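Scaffolding protein (Clostridium cellulolyticum, PDB 1G43) probably binds crystalline cellulose through this family IIIa carbohydrate-binding module of the cellulosome scaffoldin. Local coordinates at residues A[8-13]-A[135-140]. Sequence-based numbering, arbitrary orientation.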
loop_
_atom_site.group_PDB
_atom_site.type_symbol
_atom_site.label_atom_id
_atom_site.label_comp_id
_atom_site.label_asym_id
_atom_site.label_seq_id
_atom_site.Cartn_x
_atom_site.Cartn_y
_atom_site.Cartn_z
ATOM N N VAL A 8 -6.557 -5.122 6.871
ATOM C CA VAL A 8 -5.415 -5.197 5.947
ATOM C C VAL A 8 -4.174 -5.936 6.456
ATOM O O VAL A 8 -3.772 -5.774 7.605
ATOM C CB VAL A 8 -4.955 -3.792 5.510
ATOM C CG1 VAL A 8 -3.743 -3.925 4.559
ATOM C CG2 VAL A 8 -6.111 -3.037 4.855
ATOM N N GLN A 9 -3.582 -6.760 5.611
ATOM C CA GLN A 9 -2.366 -7.461 5.978
ATOM C C GLN A 9 -1.244 -6.966 5.089
ATOM O O GLN A 9 -1.481 -6.499 3.962
ATOM C CB GLN A 9 -2.529 -8.962 5.850
ATOM C CG GLN A 9 -3.145 -9.581 7.073
ATOM C CD GLN A 9 -3.179 -11.082 6.981
ATOM O OE1 GLN A 9 -3.776 -11.656 6.060
ATOM N NE2 GLN A 9 -2.530 -11.734 7.918
ATOM N N PHE A 10 -0.017 -7.089 5.582
ATOM C CA PHE A 10 1.134 -6.568 4.880
ATOM C C PHE A 10 2.338 -7.510 4.907
ATOM O O PHE A 10 2.419 -8.380 5.757
ATOM C CB PHE A 10 1.473 -5.229 5.541
ATOM C CG PHE A 10 2.778 -4.632 5.112
ATOM C CD1 PHE A 10 2.831 -3.731 4.072
ATOM C CD2 PHE A 10 3.944 -4.948 5.777
ATOM C CE1 PHE A 10 4.048 -3.132 3.688
ATOM C CE2 PHE A 10 5.148 -4.373 5.412
ATOM C CZ PHE A 10 5.205 -3.460 4.366
ATOM N N ASN A 11 3.255 -7.337 3.952
ATOM C CA ASN A 11 4.500 -8.115 3.867
ATOM C C ASN A 11 5.389 -7.430 2.833
ATOM O O ASN A 11 4.883 -6.724 1.961
ATOM C CB ASN A 11 4.228 -9.609 3.507
ATOM C CG ASN A 11 4.508 -9.974 2.023
ATOM O OD1 ASN A 11 5.626 -9.829 1.511
ATOM N ND2 ASN A 11 3.481 -10.492 1.343
ATOM N N ASN A 12 6.701 -7.570 2.969
ATOM C CA ASN A 12 7.636 -7.004 2.002
ATOM C C ASN A 12 8.710 -8.052 1.680
ATOM O O ASN A 12 9.855 -7.723 1.381
ATOM C CB ASN A 12 8.291 -5.720 2.536
ATOM C CG ASN A 12 8.877 -5.899 3.914
ATOM O OD1 ASN A 12 9.144 -7.026 4.350
ATOM N ND2 ASN A 12 9.090 -4.790 4.611
ATOM N N GLY A 13 8.334 -9.324 1.734
ATOM C CA GLY A 13 9.288 -10.385 1.444
ATOM C C GLY A 13 10.567 -10.204 2.238
ATOM O O GLY A 13 11.669 -10.477 1.743
ATOM N N THR A 135 9.115 -2.599 8.386
ATOM C CA THR A 135 9.345 -3.732 9.248
ATOM C C THR A 135 9.584 -4.919 8.335
ATOM O O THR A 135 8.888 -5.113 7.345
ATOM C CB THR A 135 8.178 -4.028 10.202
ATOM O OG1 THR A 135 8.609 -5.034 11.121
ATOM C CG2 THR A 135 6.963 -4.533 9.459
ATOM N N ALA A 136 10.599 -5.706 8.658
ATOM C CA ALA A 136 10.906 -6.877 7.844
ATOM C C ALA A 136 9.815 -7.894 8.114
ATOM O O ALA A 136 9.735 -8.441 9.198
ATOM C CB ALA A 136 12.261 -7.429 8.218
ATOM N N ALA A 137 8.953 -8.103 7.125
ATOM C CA ALA A 137 7.844 -9.034 7.219
ATOM C C ALA A 137 7.940 -9.936 6.003
ATOM O O ALA A 137 7.762 -9.492 4.858
ATOM C CB ALA A 137 6.552 -8.284 7.207
ATOM N N GLY A 138 8.223 -11.209 6.259
ATOM C CA GLY A 138 8.381 -12.161 5.186
ATOM C C GLY A 138 7.094 -12.802 4.770
ATOM O O GLY A 138 7.009 -13.353 3.671
ATOM N N SER A 139 6.092 -12.739 5.636
ATOM C CA SER A 139 4.786 -13.317 5.319
ATOM C C SER A 139 3.729 -12.283 5.688
ATOM O O SER A 139 4.005 -11.375 6.452
ATOM C CB SER A 139 4.589 -14.592 6.119
ATOM O OG SER A 139 4.766 -14.328 7.512
ATOM N N TYR A 140 2.526 -12.389 5.141
ATOM C CA TYR A 140 1.500 -11.399 5.469
ATOM C C TYR A 140 1.296 -11.364 6.985
ATOM O O TYR A 140 1.321 -12.394 7.647
ATOM C CB TYR A 140 0.162 -11.712 4.750
ATOM C CG TYR A 140 0.100 -11.252 3.287
ATOM C CD1 TYR A 140 0.190 -9.893 2.953
ATOM C CD2 TYR A 140 0.036 -12.176 2.233
ATOM C CE1 TYR A 140 0.230 -9.466 1.610
ATOM C CE2 TYR A 140 0.079 -11.758 0.875
ATOM C CZ TYR A 140 0.177 -10.403 0.582
ATOM O OH TYR A 140 0.255 -9.978 -0.737
#
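The Tyr140 ring carries the side-chain amide of Asn11 on one face. Asn11 ND2 sits over the ring centre, 3.3 Å above its plane. In this beta-sandwich CBM3 module, the contact joins the end of strand 6-11 and the turn after it to the loop between strands 126-127 and 147-150. The Asn11 amide stands steeply, its plane 71° from the Tyr140 ring, and meets the face with its nitrogen. Phe10 N lies in plane at the edge of the same ring. The Phe10 ring meets Thr135 O at its edge, near its plane, and Ala137 CB approaches it obliquely. Trp143 also meets the Phe10 ring.

Asn11 OD1 turns back to its own segment and accepts from Gly13 N, forming an Asx turn. That bond, with the ring under ND2, probably limits the amide's rotation. Tyr140 CB packs 4.0 Å from Gln9 CB. The phenol OH is hydrogen-bonded to Glu113, on strand 111-120.

Asn12 is buried and ties the loop through both backbone and side chain. Its N donates to Ala137 O at 2.9 Å. Asn12 OD1 accepts from Ala137 N at 3.0 Å, so Ala137 is held by both its N and O. Backbone contact continues at Tyr140, where CA makes a CA-H...O contact of 3.2 Å with Phe10 O. The third hydrogen bond runs from Asn12 ND2 to Thr135 O, at 2.8 Å, with the nitrogen 41° out of the plane of the Thr135 carbonyl.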